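Local coordinates for protein Rv1364c/MT1410 (Mycobacterium tuberculosis, PDB 3KE6) that probably takes part in sigma-factor regulation, joining an RsbU-like PP2C-type phosphatase domain to an RsbW-like serine kinase (anti-sigma factor) domain in a single chain, at residues P31-G35 against L328-G332; A225-D229 against L252-R256; L263-A269 against V318-V324; A273-R278 against I302-E307; L281-L285 against I295-V299. All coordinates share one frame; numbering follows the deposited sequence.

Contact 1 (P31-G35 against L328-G332)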
# COMPACT_ATOMS: atom_id res chain seq x y z
N PRO A 31 1.54 -1.67 0.79
CA PRO A 31 0.80 -2.92 0.99
C PRO A 31 -0.17 -3.21 -0.15
O PRO A 31 -0.40 -2.35 -0.98
CB PRO A 31 0.03 -2.68 2.28
CG PRO A 31 -0.17 -1.22 2.34
CD PRO A 31 0.91 -0.56 1.53
N VAL A 32 -0.70 -4.44 -0.18
CA VAL A 32 -1.72 -4.84 -1.18
C VAL A 32 -3.03 -5.27 -0.49
O VAL A 32 -3.00 -6.00 0.49
CB VAL A 32 -1.24 -6.01 -2.04
CG1 VAL A 32 -2.30 -6.38 -3.08
CG2 VAL A 32 0.08 -5.68 -2.70
N VAL A 33 -4.18 -4.83 -1.00
CA VAL A 33 -5.45 -5.09 -0.34
C VAL A 33 -6.56 -5.34 -1.35
O VAL A 33 -6.44 -4.99 -2.53
CB VAL A 33 -5.88 -3.95 0.62
CG1 VAL A 33 -4.90 -3.81 1.80
CG2 VAL A 33 -6.03 -2.62 -0.12
N PRO A 34 -7.64 -5.98 -0.90
CA PRO A 34 -8.63 -6.40 -1.85
C PRO A 34 -9.29 -5.23 -2.57
O PRO A 34 -9.50 -5.30 -3.78
CB PRO A 34 -9.64 -7.17 -0.99
CG PRO A 34 -8.90 -7.53 0.21
CD PRO A 34 -7.98 -6.42 0.47
N GLY A 35 -9.57 -4.15 -1.85
CA GLY A 35 -10.40 -3.07 -2.41
C GLY A 35 -9.71 -1.81 -2.87
O GLY A 35 -10.39 -0.82 -3.19
N LEU A 328 -7.30 -12.70 0.57
CA LEU A 328 -6.62 -11.49 1.02
C LEU A 328 -7.60 -10.68 1.86
O LEU A 328 -8.74 -10.43 1.45
CB LEU A 328 -6.13 -10.65 -0.15
CG LEU A 328 -5.36 -9.35 0.20
CD1 LEU A 328 -3.94 -9.65 0.70
CD2 LEU A 328 -5.27 -8.45 -1.01
N ALA A 329 -7.15 -10.31 3.07
CA ALA A 329 -7.92 -9.50 4.00
C ALA A 329 -7.49 -8.06 3.88
O ALA A 329 -6.44 -7.75 3.30
CB ALA A 329 -7.70 -9.96 5.43
N GLY A 330 -8.26 -7.19 4.47
CA GLY A 330 -7.98 -5.78 4.39
C GLY A 330 -6.86 -5.35 5.31
O GLY A 330 -6.62 -4.16 5.43
N ASP A 331 -6.19 -6.30 5.95
CA ASP A 331 -4.96 -6.00 6.70
C ASP A 331 -3.73 -6.33 5.87
O ASP A 331 -2.62 -6.29 6.38
CB ASP A 331 -4.90 -6.77 8.04
CG ASP A 331 -4.71 -8.28 7.85
OD1 ASP A 331 -4.93 -8.78 6.72
OD2 ASP A 331 -4.35 -8.98 8.82
N GLY A 332 -3.92 -6.64 4.59
CA GLY A 332 -2.80 -6.88 3.70
C GLY A 332 -2.12 -8.25 3.84
O GLY A 332 -1.04 -8.46 3.29
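Leu328 lies along the backbone of Val32-Pro34, and the Pro34 ring rests against its CB, CG and CD2. With CG turned away from its own nitrogen (chi1 -178°), the leucine leads off from CB, which lies beside Pro34 CG at 4.2 Å. Its CG comes next, 3.9 Å from Pro34 CD. There the chain forks. Both methyls lie by the carbonyl oxygen of Val32, CD1 at 3.8 Å from it, and CD2 goes on to the Val33-Pro34 peptide, 3.4 Å from Val33 C, and also meets Val32 CG1. A forked aliphatic tip suits this place because it fills the space beside the backbone. The leucine ends strand 322-328, and a type I beta turn from Ala329 to Gly332 then leads to strand 333-340 of the kinase-like domain; the partner loop comes from near the N terminus, so the contact joins parts of the fold remote in sequence. Gly332 closes the turn with positive phi (78°), a conformation easy for a residue without CB. Its CA makes a C-H...O contact of 3.3 Å with Val32 O. Leu385 of strand 376-391 touches both Val32 and Leu328 from the sheet.

Contact 2 (A225-D229 against L252-R256)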
# COMPACT_ATOMS: atom_id res chain seq x y z
N ALA A 225 1.72 -3.94 -15.87
CA ALA A 225 1.47 -3.32 -14.55
C ALA A 225 -0.04 -3.25 -14.21
O ALA A 225 -0.87 -3.92 -14.84
CB ALA A 225 2.12 -1.92 -14.50
N ARG A 226 -0.39 -2.46 -13.19
CA ARG A 226 -1.78 -2.14 -12.86
C ARG A 226 -2.02 -0.69 -13.25
O ARG A 226 -1.08 0.09 -13.36
CB ARG A 226 -2.01 -2.31 -11.36
CG ARG A 226 -1.63 -3.68 -10.82
CD ARG A 226 -1.64 -3.70 -9.32
NE ARG A 226 -0.72 -2.70 -8.79
CZ ARG A 226 -0.68 -2.29 -7.52
NH1 ARG A 226 0.17 -1.35 -7.18
NH2 ARG A 226 -1.49 -2.81 -6.60
N PRO A 227 -3.28 -0.33 -13.49
CA PRO A 227 -3.50 1.05 -13.93
C PRO A 227 -2.94 2.09 -12.96
O PRO A 227 -2.38 3.07 -13.41
CB PRO A 227 -5.02 1.14 -14.06
CG PRO A 227 -5.46 -0.27 -14.30
CD PRO A 227 -4.55 -1.09 -13.44
N ILE A 228 -3.04 1.89 -11.65
CA ILE A 228 -2.50 2.89 -10.71
C ILE A 228 -0.98 3.04 -10.81
O ILE A 228 -0.45 4.12 -10.56
CB ILE A 228 -2.87 2.62 -9.22
CG1 ILE A 228 -2.67 3.89 -8.37
CG2 ILE A 228 -2.04 1.49 -8.63
CD1 ILE A 228 -3.61 5.06 -8.72
N ASP A 229 -0.28 1.98 -11.17
CA ASP A 229 1.18 2.05 -11.32
C ASP A 229 1.55 3.03 -12.42
O ASP A 229 2.35 3.94 -12.17
CB ASP A 229 1.80 0.68 -11.61
CG ASP A 229 1.63 -0.27 -10.47
OD1 ASP A 229 1.58 0.19 -9.31
OD2 ASP A 229 1.53 -1.48 -10.71
N LEU A 252 1.87 9.45 -3.92
CA LEU A 252 1.30 8.24 -3.35
C LEU A 252 -0.09 8.14 -3.89
O LEU A 252 -0.93 8.99 -3.59
CB LEU A 252 1.28 8.33 -1.83
CG LEU A 252 0.51 7.21 -1.14
CD1 LEU A 252 1.28 5.86 -1.27
CD2 LEU A 252 0.29 7.60 0.30
N ALA A 253 -0.34 7.11 -4.70
CA ALA A 253 -1.59 7.02 -5.46
C ALA A 253 -2.30 5.76 -5.07
O ALA A 253 -1.66 4.73 -4.82
CB ALA A 253 -1.30 7.01 -6.93
N MET A 254 -3.62 5.84 -5.00
CA MET A 254 -4.44 4.67 -4.81
C MET A 254 -5.71 4.73 -5.62
O MET A 254 -6.35 5.77 -5.70
CB MET A 254 -4.71 4.47 -3.32
CG MET A 254 -5.91 5.13 -2.77
SD MET A 254 -7.35 4.06 -2.93
CE MET A 254 -8.44 5.01 -1.86
N GLN A 255 -6.06 3.62 -6.26
CA GLN A 255 -7.30 3.53 -6.99
C GLN A 255 -8.16 2.51 -6.29
O GLN A 255 -7.68 1.45 -5.90
CB GLN A 255 -7.06 3.09 -8.43
CG GLN A 255 -8.32 2.70 -9.17
CD GLN A 255 -8.09 2.32 -10.62
OE1 GLN A 255 -8.66 2.93 -11.52
NE2 GLN A 255 -7.27 1.30 -10.85
N ARG A 256 -9.43 2.84 -6.14
CA ARG A 256 -10.38 1.89 -5.59
C ARG A 256 -10.69 0.85 -6.66
O ARG A 256 -10.80 1.18 -7.85
CB ARG A 256 -11.66 2.60 -5.14
CG ARG A 256 -12.48 1.80 -4.16
CD ARG A 256 -13.71 2.54 -3.66
NE ARG A 256 -14.49 1.67 -2.77
CZ ARG A 256 -15.81 1.46 -2.82
NH1 ARG A 256 -16.35 0.63 -1.92
NH2 ARG A 256 -16.60 2.07 -3.71
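Helix-on-sheet packing of the phosphatase domain brings Ile228, in the first turn of helix 227-241, against Ala253 and Gln255 of strand 249-256. That strand starts just after Asp247, a manganese ligand, and runs between strands 36-43 and 182-186. Ile228 sends its longer branch at the strand: CG1 is turned away from the backbone nitrogen (chi1 -162°), and CD1 lands 3.5 Å from Ala253 CB. The same methyl lies along the Met254-Gln255 peptide, 3.8 Å from Gln255 N, and reaches Gln255 CB. Alanine suits this spot because its short side chain lets the isoleucine come close to the strand backbone. Pro227 CB touches the far part of the Gln255 side chain; proline fits the first helical turn, where no amide hydrogen is needed for an intrahelical bond. Beside Ile228, Arg226 at the N-cap position grips Asp229 side-on, NE to OD2 at 3.2 Å and NH1 to OD1 at 3.0 Å. Asp229 OD2 also accepts the backbone N-H of Arg226, both donors coming from above the same face of the carboxylate, well out of its plane. Ile228 CG2 sits over one face of the Arg226 guanidinium, offset toward its rim. The contact is therefore apolar where helix meets strand, with no hydrogen bond crossing it, whereas Arg226 and Asp229 pair with each other, Arg226 NH1 also binding Ile38 O, and Asp229 probably interacts favourably with the helix dipole.

Contact 3 (L263-A269 against V318-V324)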
# COMPACT_ATOMS: atom_id res chain seq x y z
N LEU A 263 -10.01 -17.63 -3.28
CA LEU A 263 -9.71 -18.82 -4.01
C LEU A 263 -10.11 -20.06 -3.20
O LEU A 263 -9.82 -20.16 -1.98
CB LEU A 263 -8.22 -18.88 -4.32
CG LEU A 263 -7.76 -20.11 -5.11
CD1 LEU A 263 -8.40 -20.10 -6.51
CD2 LEU A 263 -6.29 -20.12 -5.22
N HIS A 264 -10.78 -20.98 -3.89
CA HIS A 264 -11.14 -22.28 -3.32
C HIS A 264 -11.09 -23.36 -4.36
O HIS A 264 -11.72 -23.25 -5.40
CB HIS A 264 -12.55 -22.31 -2.78
CG HIS A 264 -13.13 -23.70 -2.78
ND1 HIS A 264 -13.06 -24.54 -1.69
CD2 HIS A 264 -13.74 -24.41 -3.76
CE1 HIS A 264 -13.62 -25.69 -1.99
NE2 HIS A 264 -14.05 -25.64 -3.24
N ILE A 265 -10.35 -24.44 -4.09
CA ILE A 265 -10.23 -25.55 -5.03
C ILE A 265 -10.36 -26.81 -4.24
O ILE A 265 -9.78 -26.91 -3.16
CB ILE A 265 -8.83 -25.62 -5.67
CG1 ILE A 265 -8.34 -24.26 -6.12
CG2 ILE A 265 -8.83 -26.59 -6.84
CD1 ILE A 265 -6.84 -24.26 -6.46
N THR A 266 -11.05 -27.79 -4.81
CA THR A 266 -11.21 -29.11 -4.21
C THR A 266 -10.73 -30.11 -5.26
O THR A 266 -11.35 -30.25 -6.31
CB THR A 266 -12.70 -29.35 -3.80
OG1 THR A 266 -13.06 -28.40 -2.81
CG2 THR A 266 -12.95 -30.72 -3.21
N LEU A 267 -9.62 -30.81 -4.98
CA LEU A 267 -8.95 -31.67 -5.96
C LEU A 267 -8.76 -33.10 -5.50
O LEU A 267 -8.77 -33.38 -4.31
CB LEU A 267 -7.53 -31.15 -6.25
CG LEU A 267 -7.42 -29.84 -7.02
CD1 LEU A 267 -6.10 -29.77 -7.74
CD2 LEU A 267 -8.63 -29.72 -8.03
N ASP A 268 -8.54 -33.98 -6.45
CA ASP A 268 -8.21 -35.34 -6.13
C ASP A 268 -6.76 -35.36 -5.67
O ASP A 268 -5.96 -34.57 -6.14
CB ASP A 268 -8.42 -36.23 -7.34
CG ASP A 268 -9.86 -36.20 -7.84
OD1 ASP A 268 -10.75 -35.72 -7.11
OD2 ASP A 268 -10.11 -36.66 -8.96
N ALA A 269 -6.43 -36.25 -4.73
CA ALA A 269 -5.04 -36.37 -4.27
C ALA A 269 -4.29 -37.21 -5.30
O ALA A 269 -4.06 -38.39 -5.12
CB ALA A 269 -4.96 -36.96 -2.88
N VAL A 318 -8.78 -41.00 -2.88
CA VAL A 318 -8.11 -39.77 -3.28
C VAL A 318 -9.09 -38.74 -3.84
O VAL A 318 -8.72 -37.61 -4.11
CB VAL A 318 -6.97 -40.05 -4.30
CG1 VAL A 318 -5.87 -40.87 -3.65
CG2 VAL A 318 -7.49 -40.73 -5.55
N SER A 319 -10.34 -39.14 -4.00
CA SER A 319 -11.35 -38.30 -4.62
C SER A 319 -11.71 -37.10 -3.75
O SER A 319 -12.19 -37.27 -2.65
CB SER A 319 -12.61 -39.11 -4.89
OG SER A 319 -13.57 -38.31 -5.52
N LYS A 320 -11.47 -35.90 -4.26
CA LYS A 320 -11.72 -34.64 -3.51
C LYS A 320 -11.03 -34.60 -2.15
O LYS A 320 -11.55 -34.03 -1.19
CB LYS A 320 -13.23 -34.42 -3.33
CG LYS A 320 -14.05 -34.52 -4.60
CD LYS A 320 -13.66 -33.46 -5.62
CE LYS A 320 -14.41 -33.68 -6.94
NZ LYS A 320 -15.80 -33.08 -6.90
N GLY A 321 -9.85 -35.20 -2.08
CA GLY A 321 -9.17 -35.36 -0.82
C GLY A 321 -8.38 -34.15 -0.40
O GLY A 321 -7.83 -34.13 0.68
N ILE A 322 -8.31 -33.13 -1.26
CA ILE A 322 -7.54 -31.94 -0.97
C ILE A 322 -8.35 -30.66 -1.12
O ILE A 322 -8.99 -30.42 -2.16
CB ILE A 322 -6.30 -31.88 -1.86
CG1 ILE A 322 -5.50 -33.19 -1.71
CG2 ILE A 322 -5.45 -30.65 -1.48
CD1 ILE A 322 -4.09 -33.14 -2.22
N VAL A 323 -8.34 -29.83 -0.07
CA VAL A 323 -9.07 -28.58 -0.09
C VAL A 323 -8.11 -27.44 0.08
O VAL A 323 -7.31 -27.44 1.02
CB VAL A 323 -10.15 -28.54 1.00
CG1 VAL A 323 -11.06 -27.34 0.80
CG2 VAL A 323 -10.97 -29.85 1.00
N VAL A 324 -8.15 -26.48 -0.83
CA VAL A 324 -7.26 -25.33 -0.76
C VAL A 324 -8.10 -24.09 -0.75
O VAL A 324 -9.07 -23.98 -1.49
CB VAL A 324 -6.30 -25.24 -1.97
CG1 VAL A 324 -5.36 -24.07 -1.79
CG2 VAL A 324 -5.52 -26.55 -2.20
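Ile265 and Val324 stand side by side on one face of an antiparallel pair of strands, and Leu267 and Ile322 continue that face toward the helices of the kinase-like domain. Thr266 and Val323 point to the opposite face. Branched aliphatic residues suit the inner row: Leu267 lies on Thr276 and Val277 of helix 273-288, and Ile322 on Val306 of helix 292-312. Ile322 carries CD1 along the sheet to Ala269 CB, at 4.0 Å. On the outer face Thr266 CG2 meets the Lys320 chain about at a right angle, 3.7 Å from its CB. The backbones are laced by paired bonds, such as Val324 N to Ile265 O at 2.9 Å. Gly321 and Ile322 both face Leu267, a classic beta bulge that shares Gly321 with the type II turn from Val318. Asp268 steadies this irregular end: its OD1, approached on the anti side, 29° out of the carboxylate plane, takes the N-H of Lys320 at 2.9 Å. Ala269 N gives its hydrogen to Val318 O at 2.7 Å. A carboxylate and a carbonyl thus hold the turn to the residues just after strand 263-267; Lys320 NZ, not in contact, may ease the charge only at a distance.

Contact 4 (A273-R278 against I302-E307). With SO4 (sulfate ion), chain C.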
# COMPACT_ATOMS: atom_id res chain seq x y z
N ALA A 273 -1.86 -32.71 -8.77
CA ALA A 273 -2.68 -31.82 -7.97
C ALA A 273 -1.97 -30.51 -7.79
O ALA A 273 -2.60 -29.45 -7.79
CB ALA A 273 -2.98 -32.43 -6.64
N ALA A 274 -0.66 -30.60 -7.62
CA ALA A 274 0.14 -29.46 -7.26
C ALA A 274 0.24 -28.54 -8.46
O ALA A 274 0.23 -27.31 -8.33
CB ALA A 274 1.51 -29.88 -6.78
N ARG A 275 0.29 -29.15 -9.64
CA ARG A 275 0.44 -28.42 -10.88
C ARG A 275 -0.86 -27.67 -11.10
O ARG A 275 -0.86 -26.53 -11.53
CB ARG A 275 0.76 -29.37 -12.04
CG ARG A 275 0.88 -28.69 -13.40
CD ARG A 275 1.12 -29.67 -14.51
NE ARG A 275 0.08 -30.68 -14.53
CZ ARG A 275 0.07 -31.77 -15.32
NH1 ARG A 275 -0.94 -32.62 -15.24
NH2 ARG A 275 1.05 -32.00 -16.19
N THR A 276 -1.96 -28.31 -10.77
CA THR A 276 -3.28 -27.67 -10.89
C THR A 276 -3.41 -26.49 -9.94
O THR A 276 -3.70 -25.38 -10.36
CB THR A 276 -4.40 -28.68 -10.71
OG1 THR A 276 -4.37 -29.59 -11.80
CG2 THR A 276 -5.72 -28.02 -10.75
N VAL A 277 -3.12 -26.71 -8.67
CA VAL A 277 -3.15 -25.63 -7.69
C VAL A 277 -2.22 -24.46 -8.05
O VAL A 277 -2.68 -23.32 -8.14
CB VAL A 277 -2.83 -26.17 -6.33
CG1 VAL A 277 -2.70 -25.04 -5.31
CG2 VAL A 277 -3.92 -27.21 -5.97
N ARG A 278 -0.93 -24.72 -8.28
CA ARG A 278 -0.01 -23.67 -8.76
C ARG A 278 -0.62 -22.85 -9.90
O ARG A 278 -0.61 -21.63 -9.85
CB ARG A 278 1.32 -24.27 -9.25
CG ARG A 278 2.26 -24.72 -8.13
CD ARG A 278 3.71 -24.97 -8.61
NE ARG A 278 3.75 -25.82 -9.78
CZ ARG A 278 3.91 -27.15 -9.75
NH1 ARG A 278 3.92 -27.83 -10.89
NH2 ARG A 278 4.06 -27.80 -8.62
N ILE A 302 2.44 -23.46 -0.80
CA ILE A 302 1.20 -24.18 -1.02
C ILE A 302 1.41 -25.38 -1.90
O ILE A 302 0.84 -26.44 -1.64
CB ILE A 302 0.11 -23.24 -1.57
CG1 ILE A 302 -0.18 -22.16 -0.50
CG2 ILE A 302 -1.14 -23.98 -1.95
CD1 ILE A 302 -1.50 -21.46 -0.69
N SER A 303 2.26 -25.23 -2.92
CA SER A 303 2.60 -26.35 -3.78
C SER A 303 3.17 -27.48 -2.93
O SER A 303 2.84 -28.64 -3.12
CB SER A 303 3.61 -25.89 -4.83
OG SER A 303 3.94 -26.93 -5.74
N GLU A 304 4.02 -27.15 -1.96
CA GLU A 304 4.64 -28.19 -1.15
C GLU A 304 3.62 -28.84 -0.21
O GLU A 304 3.67 -30.07 0.01
CB GLU A 304 5.88 -27.67 -0.42
CG GLU A 304 7.16 -27.65 -1.29
CD GLU A 304 7.56 -29.03 -1.85
OE1 GLU A 304 8.15 -29.84 -1.09
OE2 GLU A 304 7.32 -29.30 -3.06
N PHE A 305 2.68 -28.05 0.29
CA PHE A 305 1.61 -28.59 1.12
C PHE A 305 0.79 -29.59 0.34
O PHE A 305 0.41 -30.63 0.85
CB PHE A 305 0.67 -27.49 1.60
CG PHE A 305 1.25 -26.55 2.61
CD1 PHE A 305 2.35 -26.87 3.36
CD2 PHE A 305 0.62 -25.30 2.84
CE1 PHE A 305 2.85 -25.98 4.31
CE2 PHE A 305 1.11 -24.40 3.79
CZ PHE A 305 2.23 -24.74 4.52
N VAL A 306 0.47 -29.25 -0.91
CA VAL A 306 -0.33 -30.14 -1.73
C VAL A 306 0.46 -31.39 -2.02
O VAL A 306 -0.06 -32.48 -1.83
CB VAL A 306 -0.78 -29.51 -3.06
CG1 VAL A 306 -1.44 -30.55 -3.95
CG2 VAL A 306 -1.73 -28.31 -2.79
N GLU A 307 1.72 -31.24 -2.45
CA GLU A 307 2.58 -32.41 -2.74
C GLU A 307 2.74 -33.33 -1.51
O GLU A 307 2.65 -34.55 -1.63
CB GLU A 307 3.96 -32.01 -3.26
CG GLU A 307 3.97 -31.21 -4.56
CD GLU A 307 4.09 -32.05 -5.83
OE1 GLU A 307 3.62 -33.21 -5.86
OE2 GLU A 307 4.63 -31.52 -6.84
S SO4 C . 5.23 -22.80 -11.75
O1 SO4 C . 4.28 -21.76 -12.00
O2 SO4 C . 4.53 -24.07 -11.70
O3 SO4 C . 6.18 -22.82 -12.83
O4 SO4 C . 5.91 -22.62 -10.50
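The guanidinium of Arg278 meets Ser303 with its edge: NH2 gives a hydrogen bond of 3.0 Å to Ser303 OG, which lies 4° out of the guanidinium plane. Another part of the rim serves the sulfate, with NE making a bent hydrogen bond to its O2 at 2.7 Å. One face rests on the arginine's own helix, over Ala274 O and Arg275 CA, both offset toward the rim. The bend at chi3 (-50°) folds the group back there, letting NH2 reach the serine. The Glu307 carboxylate, turned 35° from the guanidinium, stays beyond salt-bridge range, with OE2 4.2 Å from NH2; it lies instead against Ala274 CB. Away from this polar rim contacts are apolar: Val306 CG1 meets Ala273 CB at 3.6 Å, Val277 and Val306 touch tip to tip through their CG2 methyls, and Val277 crosses Ile302. Small residues suit the interface, since Ala274 opposite Ser303 lets the antiparallel helices approach to 8.7 Å between axes. Helix 292-312 holds Glu304 in an E-x-x-x-N sequence that probably corresponds to the N box of GHKL ATPases. The bound sulfate, probably from the crystallisation liquor, is consistent with a local affinity for anions, and Ser303, with nearby Glu307, probably helps orient the guanidinium.

Contact 5 (L281-L285 against I295-V299). With SO4 (sulfate ion), chain C.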
# COMPACT_ATOMS: atom_id res chain seq x y z
N LEU A 281 -3.44 -20.73 -8.45
CA LEU A 281 -2.86 -19.79 -7.49
C LEU A 281 -2.12 -18.61 -8.16
O LEU A 281 -2.21 -17.45 -7.70
CB LEU A 281 -1.93 -20.53 -6.56
CG LEU A 281 -1.67 -19.98 -5.16
CD1 LEU A 281 -2.94 -19.45 -4.51
CD2 LEU A 281 -1.05 -21.14 -4.34
N ARG A 282 -1.41 -18.89 -9.24
CA ARG A 282 -0.81 -17.84 -10.04
C ARG A 282 -1.85 -16.92 -10.67
O ARG A 282 -1.73 -15.70 -10.56
CB ARG A 282 0.12 -18.41 -11.12
CG ARG A 282 1.53 -18.50 -10.66
CD ARG A 282 2.56 -18.72 -11.75
NE ARG A 282 3.65 -19.38 -11.05
CZ ARG A 282 4.64 -18.77 -10.39
NH1 ARG A 282 5.55 -19.49 -9.76
NH2 ARG A 282 4.75 -17.47 -10.35
N GLU A 283 -2.87 -17.47 -11.34
CA GLU A 283 -3.91 -16.60 -11.87
C GLU A 283 -4.37 -15.66 -10.77
O GLU A 283 -4.33 -14.45 -10.90
CB GLU A 283 -5.14 -17.38 -12.34
CG GLU A 283 -4.97 -18.18 -13.58
CD GLU A 283 -6.31 -18.63 -14.19
OE1 GLU A 283 -7.37 -18.02 -13.85
OE2 GLU A 283 -6.31 -19.56 -15.04
N TRP A 284 -4.82 -16.28 -9.69
CA TRP A 284 -5.43 -15.59 -8.58
C TRP A 284 -4.57 -14.45 -8.05
O TRP A 284 -5.08 -13.35 -7.86
CB TRP A 284 -5.72 -16.58 -7.44
CG TRP A 284 -6.48 -15.98 -6.34
CD1 TRP A 284 -7.79 -15.57 -6.36
CD2 TRP A 284 -5.99 -15.70 -5.02
NE1 TRP A 284 -8.13 -15.05 -5.14
CE2 TRP A 284 -7.03 -15.13 -4.30
CE3 TRP A 284 -4.75 -15.88 -4.39
CZ2 TRP A 284 -6.88 -14.70 -2.99
CZ3 TRP A 284 -4.58 -15.46 -3.09
CH2 TRP A 284 -5.64 -14.89 -2.40
N LEU A 285 -3.28 -14.73 -7.83
CA LEU A 285 -2.39 -13.73 -7.22
C LEU A 285 -2.08 -12.61 -8.20
O LEU A 285 -1.81 -11.48 -7.79
CB LEU A 285 -1.09 -14.36 -6.73
CG LEU A 285 -1.23 -15.27 -5.53
CD1 LEU A 285 -0.05 -16.20 -5.46
CD2 LEU A 285 -1.33 -14.46 -4.26
N ILE A 295 4.48 -13.84 -4.85
CA ILE A 295 3.92 -14.93 -5.60
C ILE A 295 4.82 -16.14 -5.45
O ILE A 295 4.37 -17.21 -5.15
CB ILE A 295 3.72 -14.59 -7.07
CG1 ILE A 295 2.65 -13.51 -7.19
CG2 ILE A 295 3.32 -15.84 -7.89
CD1 ILE A 295 2.40 -13.00 -8.64
N ALA A 296 6.12 -15.97 -5.61
CA ALA A 296 7.04 -17.11 -5.59
C ALA A 296 6.99 -17.81 -4.21
O ALA A 296 6.89 -19.05 -4.12
CB ALA A 296 8.45 -16.66 -5.93
N ASP A 297 7.04 -17.01 -3.15
CA ASP A 297 6.93 -17.55 -1.81
C ASP A 297 5.66 -18.37 -1.62
O ASP A 297 5.71 -19.54 -1.25
CB ASP A 297 6.95 -16.42 -0.78
CG ASP A 297 8.30 -15.86 -0.59
OD1 ASP A 297 9.28 -16.60 -0.80
OD2 ASP A 297 8.39 -14.66 -0.25
N ILE A 298 4.53 -17.74 -1.86
CA ILE A 298 3.25 -18.33 -1.53
C ILE A 298 3.02 -19.58 -2.40
O ILE A 298 2.58 -20.64 -1.89
CB ILE A 298 2.13 -17.33 -1.72
CG1 ILE A 298 2.22 -16.21 -0.68
CG2 ILE A 298 0.83 -18.01 -1.64
CD1 ILE A 298 1.30 -14.96 -0.98
N VAL A 299 3.33 -19.49 -3.70
CA VAL A 299 3.16 -20.66 -4.56
C VAL A 299 4.05 -21.80 -4.12
O VAL A 299 3.66 -22.94 -4.17
CB VAL A 299 3.42 -20.36 -6.05
CG1 VAL A 299 3.34 -21.69 -6.89
CG2 VAL A 299 2.45 -19.28 -6.56
S SO4 C . 5.23 -22.80 -11.75
O1 SO4 C . 4.28 -21.76 -12.00
O2 SO4 C . 4.53 -24.07 -11.70
O3 SO4 C . 6.18 -22.82 -12.83
O4 SO4 C . 5.91 -22.62 -10.50
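Leu285 CG (chi1 -69°) and Ile295 CG1 (chi1 -67°) each lie beside the backbone N, anti to the carbonyl carbon, and the two side chains slide past each other in opposite directions. This brings Leu285 CB against Ile295 CG1 at 3.9 Å and leaves the leucine fork to straddle the next turn of the other helix. Its CD1 touches Val299 CG2 at 4.1 Å, crossing it at a slant, and its CD2 meets Ile298 CD1. A forked leucine suits a seam with several neighbours. The two helices, 273-288 and 292-312, are joined by a short loop and form an antiparallel helical hairpin lying on the sheet of the Bergerat-type ATPase fold; here, close to the loop, their axes are 10.6 Å apart. One turn earlier, Leu281 packs with CD2 near Val299 CA and touches Leu263 of the sheet. At the outer border Arg282 stretches from CG to NE along the rim, and Val299 CG2 lies loosely over one face of its guanidinium. Arg282 NE binds sulfate O1 at 2.6 Å, near the guanidinium plane, and NH1 reaches sulfate O4 at 3.2 Å. NH2 lies against Ile295 CG2, while Arg278 of the preceding turn binds the same anion.

Overall arrangement
Near the N terminus, residues 31-35 open contact 1, which 328-332 closes; about 290 residues separate them, so the other four contacts nest inside that loop. Contact 2 closes first, within the phosphatase domain, and ends before contact 3 opens; no two contacts cross. Contact 3 begins with strand 263-267 and closes with strand 322-328, enclosing the helical hairpin; contact 4 lies within it and contact 5, nearest the hairpin loop, within contact 4. Contacts 4 and 5 share both helices and one sulfate, and both pack on strand 263-267, while contact 4 also reaches Ile322. Contact 1 touches contacts 2 and 5, thereby linking the phosphatase sheet with the kinase-like domain.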